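Local coordinates for protein phosphotriesterase, putative (Deinococcus radiodurans, PDB 4J35) that probably hydrolyses lactones, and in this engineered form organophosphates, using two divalent metal ions held in a TIM-barrel active site, at residues Ile61-Arg74 and Gly87-Glu99. The protein carries 7 engineered substitutions. Numbering follows the deposited sequence.
Engineered in segment 61-74: N71 (natural residue Asp). Engineered in segment 87-99: F97 (natural residue Tyr).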
# COMPACT_ATOMS: atom_id res chain seq x y z
N ILE A 61 10.02 0.03 14.00
CA ILE A 61 8.89 0.43 13.13
C ILE A 61 7.74 0.98 13.98
O ILE A 61 7.16 0.27 14.78
CB ILE A 61 8.34 -0.71 12.26
CG1 ILE A 61 9.43 -1.35 11.40
CG2 ILE A 61 7.16 -0.18 11.35
CD1 ILE A 61 10.08 -0.44 10.48
N GLN A 62 7.38 2.25 13.79
CA GLN A 62 6.31 2.83 14.59
C GLN A 62 4.99 3.04 13.85
O GLN A 62 3.97 3.33 14.49
CB GLN A 62 6.75 4.18 15.14
CG GLN A 62 7.90 4.03 16.15
CD GLN A 62 8.45 5.35 16.55
OE1 GLN A 62 9.54 5.72 16.12
NE2 GLN A 62 7.69 6.09 17.36
N THR A 63 5.02 2.92 12.52
CA THR A 63 3.81 3.10 11.72
C THR A 63 3.77 2.16 10.54
O THR A 63 4.80 1.86 9.93
CB THR A 63 3.79 4.54 11.14
OG1 THR A 63 3.98 5.47 12.20
CG2 THR A 63 2.47 4.83 10.40
N VAL A 64 2.58 1.67 10.23
CA VAL A 64 2.31 0.90 9.03
C VAL A 64 1.14 1.57 8.28
O VAL A 64 0.19 2.02 8.90
CB VAL A 64 1.90 -0.55 9.37
CG1 VAL A 64 1.32 -1.26 8.16
CG2 VAL A 64 3.08 -1.33 9.90
N VAL A 65 1.25 1.63 6.96
CA VAL A 65 0.15 2.07 6.11
C VAL A 65 -0.56 0.83 5.60
O VAL A 65 -0.02 0.04 4.84
CB VAL A 65 0.64 2.93 4.94
CG1 VAL A 65 -0.48 3.31 4.01
CG2 VAL A 65 1.32 4.18 5.50
N ASP A 66 -1.77 0.62 6.08
CA ASP A 66 -2.56 -0.49 5.60
C ASP A 66 -3.24 -0.11 4.30
O ASP A 66 -4.08 0.81 4.29
CB ASP A 66 -3.59 -0.88 6.63
CG ASP A 66 -4.36 -2.12 6.23
OD1 ASP A 66 -5.21 -2.06 5.34
OD2 ASP A 66 -4.11 -3.18 6.81
N ALA A 67 -2.94 -0.84 3.23
CA ALA A 67 -3.36 -0.44 1.87
C ALA A 67 -4.60 -1.20 1.40
O ALA A 67 -4.95 -1.18 0.23
CB ALA A 67 -2.22 -0.69 0.92
N THR A 68 -5.27 -1.88 2.31
CA THR A 68 -6.38 -2.75 1.93
C THR A 68 -7.58 -2.00 1.37
O THR A 68 -8.18 -1.16 2.06
CB THR A 68 -6.86 -3.54 3.12
OG1 THR A 68 -5.73 -4.18 3.74
CG2 THR A 68 -7.89 -4.58 2.71
N PRO A 69 -7.96 -2.31 0.14
CA PRO A 69 -9.11 -1.62 -0.46
C PRO A 69 -10.44 -1.98 0.21
O PRO A 69 -10.53 -2.99 0.93
CB PRO A 69 -9.10 -2.13 -1.91
CG PRO A 69 -7.74 -2.67 -2.13
CD PRO A 69 -7.29 -3.20 -0.82
N ASN A 70 -11.45 -1.12 -0.03
CA ASN A 70 -12.77 -1.27 0.55
C ASN A 70 -13.37 -2.65 0.28
O ASN A 70 -14.12 -3.14 1.11
CB ASN A 70 -13.76 -0.21 0.05
CG ASN A 70 -13.35 1.22 0.43
OD1 ASN A 70 -12.22 1.47 0.86
ND2 ASN A 70 -14.28 2.15 0.26
N ASN A 71 -13.05 -3.25 -0.87
CA ASN A 71 -13.69 -4.51 -1.25
C ASN A 71 -12.79 -5.73 -1.02
O ASN A 71 -13.08 -6.82 -1.52
CB ASN A 71 -14.17 -4.45 -2.72
CG ASN A 71 -13.03 -4.09 -3.72
OD1 ASN A 71 -12.04 -3.46 -3.35
ND2 ASN A 71 -13.22 -4.45 -4.98
N CYS A 72 -11.71 -5.56 -0.25
CA CYS A 72 -10.80 -6.66 0.03
C CYS A 72 -10.68 -6.88 1.51
O CYS A 72 -9.61 -7.25 2.00
CB CYS A 72 -9.41 -6.40 -0.54
SG CYS A 72 -9.40 -6.20 -2.36
N GLY A 73 -11.77 -6.67 2.24
CA GLY A 73 -11.77 -7.06 3.64
C GLY A 73 -11.35 -6.01 4.63
O GLY A 73 -11.17 -6.31 5.80
N ARG A 74 -11.20 -4.77 4.17
CA ARG A 74 -10.81 -3.65 5.03
C ARG A 74 -11.71 -3.54 6.24
O ARG A 74 -12.96 -3.62 6.13
CB ARG A 74 -10.94 -2.32 4.25
CG ARG A 74 -10.67 -1.06 5.10
CD ARG A 74 -11.03 0.24 4.35
NE ARG A 74 -12.46 0.37 4.18
CZ ARG A 74 -13.08 1.50 3.84
NH1 ARG A 74 -12.39 2.63 3.65
NH2 ARG A 74 -14.39 1.48 3.68
N GLY A 87 0.31 -0.04 20.44
CA GLY A 87 0.93 1.25 20.24
C GLY A 87 1.45 1.45 18.83
O GLY A 87 1.97 2.51 18.52
N LEU A 88 1.34 0.43 17.98
CA LEU A 88 1.70 0.59 16.58
C LEU A 88 0.68 1.52 15.90
O LEU A 88 -0.53 1.32 16.02
CB LEU A 88 1.71 -0.76 15.86
CG LEU A 88 2.14 -0.71 14.39
CD1 LEU A 88 3.65 -0.53 14.32
CD2 LEU A 88 1.73 -1.90 13.63
N GLN A 89 1.17 2.53 15.20
CA GLN A 89 0.32 3.46 14.47
C GLN A 89 -0.05 2.86 13.12
O GLN A 89 0.81 2.32 12.42
CB GLN A 89 1.02 4.81 14.32
CG GLN A 89 1.12 5.54 15.66
CD GLN A 89 2.10 6.72 15.72
OE1 GLN A 89 3.06 6.80 14.96
NE2 GLN A 89 1.84 7.63 16.64
N ILE A 90 -1.33 2.95 12.77
CA ILE A 90 -1.86 2.35 11.54
C ILE A 90 -2.70 3.37 10.76
O ILE A 90 -3.62 3.98 11.29
CB ILE A 90 -2.67 1.08 11.83
CG1 ILE A 90 -1.81 0.08 12.64
CG2 ILE A 90 -3.14 0.45 10.51
CD1 ILE A 90 -2.52 -1.28 13.02
N LEU A 91 -2.35 3.56 9.50
CA LEU A 91 -3.21 4.36 8.63
C LEU A 91 -4.02 3.38 7.80
O LEU A 91 -3.50 2.35 7.43
CB LEU A 91 -2.37 5.23 7.68
CG LEU A 91 -1.73 6.54 8.18
CD1 LEU A 91 -0.57 6.27 9.10
CD2 LEU A 91 -1.28 7.36 6.98
N CYS A 92 -5.28 3.69 7.47
CA CYS A 92 -6.03 2.84 6.56
C CYS A 92 -6.42 3.60 5.32
O CYS A 92 -6.26 4.80 5.27
CB CYS A 92 -7.26 2.21 7.22
SG CYS A 92 -8.61 3.32 7.58
N ALA A 93 -6.88 2.85 4.32
CA ALA A 93 -7.15 3.36 2.99
C ALA A 93 -8.62 3.53 2.69
O ALA A 93 -9.49 2.87 3.28
CB ALA A 93 -6.55 2.41 1.96
N THR A 94 -8.91 4.39 1.70
CA THR A 94 -10.20 4.38 1.04
C THR A 94 -9.96 4.15 -0.46
O THR A 94 -9.11 4.81 -1.05
CB THR A 94 -10.97 5.68 1.24
OG1 THR A 94 -12.20 5.60 0.53
CG2 THR A 94 -10.16 6.90 0.76
N GLY A 95 -10.64 3.17 -1.04
CA GLY A 95 -10.47 2.89 -2.45
C GLY A 95 -11.00 1.53 -2.82
O GLY A 95 -11.41 0.75 -1.94
N PHE A 96 -11.00 1.24 -4.12
CA PHE A 96 -11.42 -0.10 -4.58
C PHE A 96 -10.31 -0.71 -5.43
O PHE A 96 -9.47 0.01 -5.95
CB PHE A 96 -12.63 0.03 -5.48
CG PHE A 96 -13.95 -0.09 -4.78
CD1 PHE A 96 -14.33 0.80 -3.80
CD2 PHE A 96 -14.85 -1.05 -5.17
CE1 PHE A 96 -15.58 0.73 -3.20
CE2 PHE A 96 -16.12 -1.13 -4.58
CZ PHE A 96 -16.47 -0.24 -3.58
N PHE A 97 -10.35 -2.03 -5.61
CA PHE A 97 -9.24 -2.74 -6.28
C PHE A 97 -9.38 -2.76 -7.81
O PHE A 97 -10.47 -2.51 -8.33
CB PHE A 97 -9.20 -4.16 -5.70
CG PHE A 97 -7.89 -4.86 -5.82
CD1 PHE A 97 -6.71 -4.24 -5.42
CD2 PHE A 97 -7.85 -6.19 -6.21
CE1 PHE A 97 -5.49 -4.92 -5.47
CE2 PHE A 97 -6.63 -6.89 -6.26
CZ PHE A 97 -5.45 -6.25 -5.89
N TYR A 98 -8.29 -3.08 -8.52
CA TYR A 98 -8.26 -3.04 -10.01
C TYR A 98 -9.38 -3.88 -10.66
O TYR A 98 -9.84 -4.86 -10.09
CB TYR A 98 -6.87 -3.44 -10.56
CG TYR A 98 -6.48 -4.92 -10.48
CD1 TYR A 98 -6.22 -5.54 -9.26
CD2 TYR A 98 -6.34 -5.68 -11.65
CE1 TYR A 98 -5.85 -6.88 -9.21
CE2 TYR A 98 -5.98 -7.01 -11.60
CZ TYR A 98 -5.74 -7.61 -10.38
OH TYR A 98 -5.37 -8.94 -10.34
N GLU A 99 -9.85 -3.47 -11.83
CA GLU A 99 -11.09 -4.03 -12.36
C GLU A 99 -11.10 -4.39 -13.86
O GLU A 99 -11.84 -3.77 -14.63
CB GLU A 99 -12.23 -3.09 -12.07
O HOH W 1 4.07 3.66 17.36
O HOH W 2 -7.16 -0.20 4.60
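Strands 61-66 and 89-91 run parallel, their axes 4.7 Å apart and inclined by 19°. T63, V64 and V65 pair with Q89, I90 and L91; Q89 N donates to Q62 O, V64 N to Q89 O, L91 N to V64 O and D66 N to L91 O (2.8 Å). Helix 76-86 links the strands, a beta-alpha-beta unit of the TIM barrel. CG2 of T63 meets CD1 of L91 at 3.6 Å on one sheet face, while V64 CG2 touches L88 CD2 on the other.

Beyond the strands, backbone and side-chain bonds together tie the loops. N70 N donates to G95 O at 2.7 Å, and G95 N returns a 3.0 Å bond to N70 OD1, entering 58° out of the carbonyl plane. CG of N70, beside its own backbone N (chi1 -63°), turns the amide back to G95, and ND2 bonds E127 OE1. With an alanine here, G95 N is likely to lose its side-chain acceptor and E127 one of its donors. R74 NH1 meets A93 O on an in-plane lone pair at 2.9 Å and also salt-bridges E127. The engineered N71 accepts from F97 N through OD1 (3.2 Å). P69 CG packs against CD1 of the engineered F97, whose ring centroid lies obliquely 4.5 Å from C72 SG.

D66 OD1 accepts from T68 N, an Asx turn, and from T68 OG1, which also bonds the metal ligand H23. A water accepting from A93 N also reaches D66 OD1, and F97 sits near a cobalt ion. The contact is consistent with a second-shell role: D66 probably holds T68, which helps orient H23.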